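Local coordinates for Sodium/sialic acid symporter SiaT (Proteus mirabilis, PDB 5NV9), which couples the inward flow of sodium ions to the uptake of the host-derived sialic acid N-acetylneuraminic acid across the bacterial inner membrane, at residues Val26-Arg31 with Val178-Val183; Asp36-Gly41 with Tyr169-Gly174; Phe55-Ser60 with Ile344-Asn349. All blocks are in the same frame, centred on the assembly; numbering follows the deposited sequence.

Contact 1 of 3, residues Val26-Arg31 with Val178-Val183. With NA (sodium ion), chain C.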
# COMPACT_ATOMS: atom_id res chain seq x y z
N VAL A 26 6.60 13.46 18.08
CA VAL A 26 7.13 14.61 18.83
C VAL A 26 8.66 14.63 18.78
O VAL A 26 9.25 15.66 18.56
CB VAL A 26 6.67 14.59 20.31
CG1 VAL A 26 7.37 15.69 21.13
CG2 VAL A 26 5.16 14.72 20.40
N TYR A 27 9.30 13.48 18.98
CA TYR A 27 10.75 13.34 18.95
C TYR A 27 11.34 13.81 17.58
O TYR A 27 12.31 14.59 17.50
CB TYR A 27 11.12 11.87 19.32
CG TYR A 27 12.59 11.56 19.27
CD1 TYR A 27 13.39 11.57 20.43
CD2 TYR A 27 13.21 11.31 18.06
CE1 TYR A 27 14.76 11.32 20.34
CE2 TYR A 27 14.56 11.06 17.97
CZ TYR A 27 15.33 11.05 19.10
OH TYR A 27 16.66 10.81 18.93
N PHE A 28 10.75 13.37 16.48
CA PHE A 28 11.27 13.75 15.17
C PHE A 28 10.83 15.13 14.65
O PHE A 28 11.31 15.56 13.58
CB PHE A 28 10.92 12.60 14.17
CG PHE A 28 11.80 11.43 14.36
CD1 PHE A 28 13.14 11.50 13.93
CD2 PHE A 28 11.36 10.30 15.09
CE1 PHE A 28 13.99 10.45 14.16
CE2 PHE A 28 12.19 9.22 15.28
CZ PHE A 28 13.52 9.32 14.84
N SER A 29 9.94 15.82 15.38
CA SER A 29 9.45 17.13 14.92
C SER A 29 10.54 18.21 15.04
O SER A 29 10.55 19.16 14.27
CB SER A 29 8.22 17.55 15.69
OG SER A 29 8.57 17.66 17.06
N LYS A 30 11.48 17.99 15.94
CA LYS A 30 12.54 18.94 16.24
C LYS A 30 13.46 19.19 15.07
O LYS A 30 13.94 20.30 14.88
CB LYS A 30 13.36 18.46 17.45
CG LYS A 30 12.49 18.02 18.64
CD LYS A 30 13.30 17.39 19.76
CE LYS A 30 12.41 16.66 20.75
NZ LYS A 30 11.21 17.47 21.13
N ARG A 31 13.72 18.15 14.28
CA ARG A 31 14.61 18.29 13.14
C ARG A 31 13.94 18.71 11.80
O ARG A 31 14.57 18.64 10.75
CB ARG A 31 15.37 16.98 12.95
CG ARG A 31 14.54 15.84 12.40
CD ARG A 31 15.35 14.55 12.41
NE ARG A 31 15.66 14.13 13.77
CZ ARG A 31 16.34 13.03 14.06
NH1 ARG A 31 16.78 12.21 13.11
NH2 ARG A 31 16.57 12.74 15.33
N VAL A 178 7.50 9.20 10.19
CA VAL A 178 6.65 8.28 9.51
C VAL A 178 7.39 6.94 9.35
O VAL A 178 6.82 5.86 9.51
CB VAL A 178 6.28 8.82 8.12
CG1 VAL A 178 5.63 7.74 7.34
CG2 VAL A 178 5.29 9.97 8.24
N ILE A 179 8.68 7.02 9.05
CA ILE A 179 9.46 5.80 8.84
C ILE A 179 9.69 5.07 10.19
O ILE A 179 9.48 3.86 10.32
CB ILE A 179 10.76 6.15 8.18
CG1 ILE A 179 10.50 6.39 6.68
CG2 ILE A 179 11.81 5.06 8.40
CD1 ILE A 179 11.70 6.99 5.96
N TRP A 180 10.06 5.81 11.21
CA TRP A 180 10.31 5.14 12.51
C TRP A 180 9.06 4.59 13.21
O TRP A 180 9.13 3.47 13.74
CB TRP A 180 11.15 6.01 13.38
CG TRP A 180 12.58 6.12 12.91
CD1 TRP A 180 13.17 7.25 12.46
CD2 TRP A 180 13.59 5.10 12.84
NE1 TRP A 180 14.46 7.01 12.11
CE2 TRP A 180 14.75 5.70 12.34
CE3 TRP A 180 13.63 3.75 13.19
CZ2 TRP A 180 15.93 5.02 12.14
CZ3 TRP A 180 14.80 3.07 13.00
CH2 TRP A 180 15.93 3.70 12.52
N THR A 181 7.92 5.29 13.15
CA THR A 181 6.63 4.65 13.43
C THR A 181 6.29 3.40 12.58
O THR A 181 5.74 2.42 13.13
CB THR A 181 5.43 5.64 13.37
OG1 THR A 181 5.36 6.24 12.09
CG2 THR A 181 5.54 6.72 14.46
N ASP A 182 6.56 3.46 11.27
CA ASP A 182 6.41 2.33 10.37
C ASP A 182 7.23 1.12 10.80
O ASP A 182 6.77 0.00 10.63
CB ASP A 182 6.82 2.59 8.90
CG ASP A 182 5.81 3.40 8.12
OD1 ASP A 182 4.69 3.62 8.60
OD2 ASP A 182 6.17 3.86 6.97
N VAL A 183 8.43 1.33 11.35
CA VAL A 183 9.32 0.24 11.76
C VAL A 183 8.68 -0.48 12.92
O VAL A 183 8.65 -1.72 12.97
CB VAL A 183 10.73 0.74 12.15
CG1 VAL A 183 11.60 -0.35 12.80
CG2 VAL A 183 11.46 1.33 10.96
NA NA C . 4.10 4.92 6.99
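Asp-182 OD2 is held by a sodium ion at 2.3 Å and by a hydrogen bond from the hydroxyl of Ser-53. Two residues before Asp-182 on helix 155-203, Trp-180 meets Phe-28 at the cytoplasmic end of helix 8-29. OD1 binds the same ion, so the carboxylate is bidentate and its rotation is fixed; Ser-342, Ser-345 and Ser-346 complete the site. On another flank of the same helix, Trp-180 has CG anti to its carbonyl carbon (chi1 -71°), and this sends the indole out from helix 155-203 to the ring of Phe-28. The planes are nearly parallel, 11° apart, yet the Phe-28 ring and the five-membered ring of Trp-180 are slid so far that they scarcely overlap, with centroids 4.7 Å apart. Phe-28 CE2 lies 3.9 Å from Trp-180 CB. Tyr-27 CD2 sits over one face of the Phe-28 ring, 3.5 Å above its plane, on the side away from Trp-180. Arg-31 reaches the edge of the ring with NH1, while its guanidinium is salt-bridged to Glu-176. Broad, flat side chains suit this place because they can join two helix backbones that stay well apart. The chemistry suggests a division of labour: an ionic flank that holds sodium inside the protein, and an aromatic flank that meets helix 8-29 by apolar ring contact, with the Arg-31 to Glu-176 salt bridge beside it.

Contact 2 of 3, residues Asp36-Gly41 with Tyr169-Gly174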
# COMPACT_ATOMS: atom_id res chain seq x y z
N ASP A 36 13.48 19.27 2.61
CA ASP A 36 14.40 18.17 2.46
C ASP A 36 14.30 17.29 3.68
O ASP A 36 14.23 16.09 3.54
CB ASP A 36 15.85 18.62 2.30
CG ASP A 36 16.79 17.45 2.11
OD1 ASP A 36 16.79 16.82 1.04
OD2 ASP A 36 17.49 17.08 3.05
N ASP A 37 14.33 17.90 4.87
CA ASP A 37 14.06 17.16 6.10
C ASP A 37 12.73 16.43 6.03
O ASP A 37 12.69 15.24 6.24
CB ASP A 37 14.08 18.05 7.35
CG ASP A 37 15.45 18.70 7.56
OD1 ASP A 37 16.54 18.00 7.49
OD2 ASP A 37 15.42 19.93 7.74
N TYR A 38 11.68 17.14 5.69
CA TYR A 38 10.34 16.63 5.85
C TYR A 38 9.99 15.49 4.87
O TYR A 38 9.20 14.62 5.22
CB TYR A 38 9.36 17.78 5.69
CG TYR A 38 8.04 17.63 6.37
CD1 TYR A 38 7.89 17.88 7.74
CD2 TYR A 38 6.90 17.29 5.64
CE1 TYR A 38 6.65 17.78 8.35
CE2 TYR A 38 5.67 17.22 6.25
CZ TYR A 38 5.56 17.43 7.61
OH TYR A 38 4.32 17.38 8.19
N PHE A 39 10.54 15.53 3.65
CA PHE A 39 10.24 14.56 2.60
C PHE A 39 11.39 13.59 2.30
O PHE A 39 11.13 12.49 1.83
CB PHE A 39 9.79 15.27 1.31
CG PHE A 39 8.53 16.12 1.45
CD1 PHE A 39 7.37 15.58 1.92
CD2 PHE A 39 8.54 17.46 1.10
CE1 PHE A 39 6.24 16.33 2.03
CE2 PHE A 39 7.41 18.24 1.20
CZ PHE A 39 6.23 17.67 1.65
N ARG A 40 12.64 14.03 2.50
CA ARG A 40 13.81 13.23 2.16
C ARG A 40 14.55 12.76 3.42
O ARG A 40 15.40 11.88 3.34
CB ARG A 40 14.74 13.98 1.20
CG ARG A 40 14.04 14.34 -0.13
CD ARG A 40 14.89 15.14 -1.18
NE ARG A 40 16.27 14.72 -1.13
CZ ARG A 40 16.87 13.86 -1.94
NH1 ARG A 40 16.28 13.35 -3.00
NH2 ARG A 40 18.13 13.57 -1.71
N GLY A 41 14.20 13.30 4.59
CA GLY A 41 14.80 12.81 5.83
C GLY A 41 16.30 13.17 6.00
O GLY A 41 16.98 12.58 6.84
N TYR A 169 0.67 12.71 14.40
CA TYR A 169 2.07 12.27 14.45
C TYR A 169 2.74 12.39 13.11
O TYR A 169 3.92 12.64 13.06
CB TYR A 169 2.28 10.88 15.11
CG TYR A 169 1.97 9.62 14.28
CD1 TYR A 169 2.76 9.25 13.18
CD2 TYR A 169 0.98 8.75 14.67
CE1 TYR A 169 2.49 8.07 12.47
CE2 TYR A 169 0.70 7.58 13.94
CZ TYR A 169 1.46 7.24 12.84
OH TYR A 169 1.15 6.06 12.13
N THR A 170 2.00 12.19 12.01
CA THR A 170 2.57 12.31 10.64
C THR A 170 2.96 13.77 10.36
O THR A 170 4.08 14.08 9.99
CB THR A 170 1.58 11.80 9.55
OG1 THR A 170 1.29 10.41 9.75
CG2 THR A 170 2.16 11.94 8.17
N TRP A 171 2.04 14.66 10.64
CA TRP A 171 2.25 16.08 10.53
C TRP A 171 3.48 16.64 11.26
O TRP A 171 4.28 17.38 10.66
CB TRP A 171 0.95 16.78 10.92
CG TRP A 171 1.00 18.27 11.01
CD1 TRP A 171 0.77 19.18 9.99
CD2 TRP A 171 1.19 19.03 12.19
NE1 TRP A 171 0.87 20.46 10.48
CE2 TRP A 171 1.12 20.41 11.82
CE3 TRP A 171 1.46 18.71 13.51
CZ2 TRP A 171 1.31 21.45 12.75
CZ3 TRP A 171 1.65 19.75 14.44
CH2 TRP A 171 1.57 21.10 14.05
N MSE A 172 3.66 16.24 12.52
CA MSE A 172 4.76 16.69 13.38
C MSE A 172 6.04 16.09 12.97
O MSE A 172 7.07 16.73 13.02
CB MSE A 172 4.51 16.15 14.83
CG MSE A 172 3.28 16.82 15.44
SE MSE A 172 3.20 16.64 17.42
CE MSE A 172 3.34 14.65 17.57
N GLY A 173 5.99 14.82 12.59
CA GLY A 173 7.20 14.01 12.48
C GLY A 173 7.99 13.94 11.20
O GLY A 173 9.17 13.49 11.21
N GLY A 174 7.36 14.34 10.09
CA GLY A 174 8.02 14.33 8.80
C GLY A 174 8.20 12.89 8.35
O GLY A 174 7.62 12.01 8.94
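Tyr-38 packs closely against the turn at Gly-174 and passes its hydroxyl on to the backbone of Trp-171. CG lies opposite the backbone N (chi1 -155°), which swings the ring across to helix 155-203. There Gly-174 CA makes a CH-pi contact over one face, 3.9 Å from the ring centroid and offset toward the rim. Glycine fits here twice over: its phi is positive, and with no side chain it lets an aromatic face settle on its CA. Trp-171 O lies at the edge of the ring, near its plane, and Tyr-38 OH donates to it a very short hydrogen bond of 2.5 Å. Tyrosine thus offers a flat surface and a polar end in one side chain. The far flank of helix 35-40 is looser and partly exposed: Arg-40 NE meets Asp-36 OD1 at 3.1 Å, a salt bridge between residues one helical turn apart that plays no part in the packing, and Arg-40 NH1 reaches Ile-105 O. The two short helical segments run at 123° to each other. Gly-174 marks the break between transmembrane segments 155-172 and 175-199; Lys-378 and Ile-381 of helix 370-398 also pack on Tyr-38, while Phe-39 leans on helix 328-361.

Contact 3 of 3, residues Phe55-Ser60 with Ile344-Asn349. With NA (sodium ion), chain C; NA (sodium ion), chain B; SLB (N-acetyl-beta-neuraminic acid), chain D.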
# COMPACT_ATOMS: atom_id res chain seq x y z
N PHE A 55 7.69 -2.20 3.58
CA PHE A 55 6.77 -3.33 3.88
C PHE A 55 5.51 -2.82 4.60
O PHE A 55 4.40 -3.19 4.23
CB PHE A 55 7.50 -4.44 4.67
CG PHE A 55 6.64 -5.64 5.03
CD1 PHE A 55 6.25 -6.53 4.05
CD2 PHE A 55 6.26 -5.90 6.36
CE1 PHE A 55 5.48 -7.63 4.36
CE2 PHE A 55 5.49 -7.00 6.67
CZ PHE A 55 5.11 -7.87 5.68
N ALA A 56 5.69 -1.95 5.60
CA ALA A 56 4.56 -1.46 6.43
C ALA A 56 3.68 -0.45 5.66
O ALA A 56 2.48 -0.42 5.87
CB ALA A 56 5.03 -0.85 7.73
N THR A 57 4.28 0.31 4.78
CA THR A 57 3.57 1.22 3.82
C THR A 57 2.66 0.36 2.92
O THR A 57 1.51 0.67 2.79
CB THR A 57 4.59 2.07 3.00
OG1 THR A 57 5.28 2.99 3.85
CG2 THR A 57 3.93 2.90 1.80
N THR A 58 3.15 -0.73 2.33
CA THR A 58 2.34 -1.49 1.34
C THR A 58 1.28 -2.37 1.99
O THR A 58 0.19 -2.53 1.46
CB THR A 58 3.21 -2.36 0.40
OG1 THR A 58 4.00 -3.25 1.20
CG2 THR A 58 4.13 -1.52 -0.45
N LEU A 59 1.60 -2.92 3.17
CA LEU A 59 0.72 -3.87 3.86
C LEU A 59 -0.14 -3.15 4.86
O LEU A 59 0.34 -2.73 5.90
CB LEU A 59 1.52 -4.93 4.62
CG LEU A 59 0.75 -6.20 4.97
CD1 LEU A 59 1.71 -7.36 5.27
CD2 LEU A 59 -0.18 -5.99 6.14
N SER A 60 -1.43 -3.13 4.58
CA SER A 60 -2.41 -2.33 5.32
C SER A 60 -3.47 -3.25 5.93
O SER A 60 -3.34 -4.48 5.92
CB SER A 60 -3.01 -1.30 4.39
OG SER A 60 -4.07 -1.81 3.61
N ILE A 344 -1.57 4.66 6.13
CA ILE A 344 -2.14 6.00 6.14
C ILE A 344 -1.05 7.13 6.27
O ILE A 344 -1.06 8.15 5.52
CB ILE A 344 -3.17 6.18 7.23
CG1 ILE A 344 -4.40 5.31 6.94
CG2 ILE A 344 -3.60 7.64 7.37
CD1 ILE A 344 -5.32 5.25 8.13
N SER A 345 -0.09 6.91 7.15
CA SER A 345 0.89 7.95 7.40
C SER A 345 1.75 8.14 6.14
O SER A 345 2.05 9.29 5.74
CB SER A 345 1.73 7.56 8.57
OG SER A 345 2.54 6.44 8.22
N SER A 346 2.17 7.04 5.51
CA SER A 346 2.97 7.10 4.32
C SER A 346 2.26 7.72 3.13
O SER A 346 2.91 8.40 2.32
CB SER A 346 3.45 5.71 3.85
OG SER A 346 4.29 5.12 4.79
N SER A 347 0.97 7.42 3.00
CA SER A 347 0.17 7.95 1.92
C SER A 347 -0.02 9.48 2.13
O SER A 347 0.07 10.25 1.15
CB SER A 347 -1.23 7.27 1.85
OG SER A 347 -1.22 6.00 1.21
N LEU A 348 -0.25 9.93 3.36
CA LEU A 348 -0.38 11.41 3.63
C LEU A 348 0.91 12.20 3.35
O LEU A 348 0.90 13.24 2.64
CB LEU A 348 -0.83 11.71 5.04
CG LEU A 348 -2.25 11.29 5.47
CD1 LEU A 348 -2.44 11.58 6.98
CD2 LEU A 348 -3.34 11.92 4.67
N ASN A 349 2.02 11.70 3.85
CA ASN A 349 3.29 12.32 3.55
C ASN A 349 3.64 12.33 2.05
O ASN A 349 4.15 13.34 1.54
CB ASN A 349 4.41 11.69 4.34
CG ASN A 349 5.74 12.39 4.10
OD1 ASN A 349 6.46 12.00 3.21
ND2 ASN A 349 6.11 13.35 4.96
NA NA C . 4.10 4.92 6.99
NA NA B . 0.51 -0.55 6.71
C1 SLB D . -2.35 -3.82 1.17
C2 SLB D . -1.65 -4.27 -0.08
C3 SLB D . -2.66 -4.83 -1.05
C4 SLB D . -2.01 -5.51 -2.27
C5 SLB D . -1.13 -6.62 -1.69
C6 SLB D . -0.10 -6.02 -0.71
C7 SLB D . 0.83 -7.04 -0.05
C8 SLB D . 1.79 -6.38 0.91
C9 SLB D . 2.82 -7.38 1.44
C10 SLB D . -0.58 -8.66 -2.96
C11 SLB D . 0.47 -9.26 -3.86
N5 SLB D . -0.43 -7.34 -2.76
O1A SLB D . -2.44 -4.64 2.14
O1B SLB D . -2.88 -2.64 1.18
O2 SLB D . -0.92 -3.17 -0.70
O4 SLB D . -3.02 -6.09 -3.16
O6 SLB D . -0.77 -5.33 0.34
O7 SLB D . 0.08 -7.99 0.72
O8 SLB D . 2.45 -5.30 0.27
O9 SLB D . 3.70 -7.87 0.40
O10 SLB D . -1.46 -9.34 -2.41
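Thr-57 meets Ser-346 through every branch of its side chain. Its CB stands 3.5 Å from Ser-346 OG. The methyl, CG2, lies opposite the backbone N and packs at 3.5 Å against Ser-346 CB. The hydroxyl branch, with OG1 beside the backbone N (chi1 -66°), ends 2.5 Å from Ser-346 OG and accepts a hydrogen bond from it. Thr-57 OG1 is also hydrogen-bonded to Ser-53 O in its own helix, so this buried hydroxyl has two partners. A threonine suits the spot because one branch is polar and the other fills space. Ser-346 OG also binds a sodium ion at 2.2 Å; donating its hydrogen to Thr-57 probably leaves the oxygen's lone pairs free to face the ion. Ser-345 OG binds the same ion at 2.5 Å, and Asp-182 supplies the negative charge. Thr-57 is thus a second-shell residue that probably orients a first-shell ligand of the new site, Na3. Just before Thr-57 in the chain, Ala-56 O binds the other sodium ion, in the conserved Na2 site, at 2.1 Å. Leu-59 O joins it, lying just past the end of the helix, consistent with its being available to the ion. Next, Ser-60 N points at the sialic acid carboxylate atom O1A, 3.0 Å away and almost straight (174°), while Ser-60 OG donates to O1B. Thr-58 OG1 shares a hydrogen bond with the glycerol hydroxyl O8. Such a helix break carrying ion and substrate is the hallmark of the LeuT fold: helix 47-58 stops, Ser-60 caps helix 61-73, helix 328-361 lies alongside with Ala-339, Ser-342 and Ser-343 completing Na2, helix 155-203 brings Asp-182, and helix 118-151 brings Arg-135 to the substrate.

In the fold
From the N terminus, helix 8-29 supplies the first half of contact 1, helix 35-40 that of contact 2 and helix 47-58 that of contact 3. The chain then reaches helix 155-203, where 169-174 closes contact 2 and 178-183 closes contact 1 a few residues later, so the loop of contact 2 nests within that of contact 1. Contact 3 closes only at 344-349 on helix 328-361, and its long loop therefore crosses both others. The sodium ion held by Asp-182, Ser-345 and Ser-346 bridges contacts 1 and 3. Together they tie the cytoplasmic end of helix 8-29 and the cytoplasmic helix 35-40 to helix 155-203, and that helix to the ion- and substrate-binding centre.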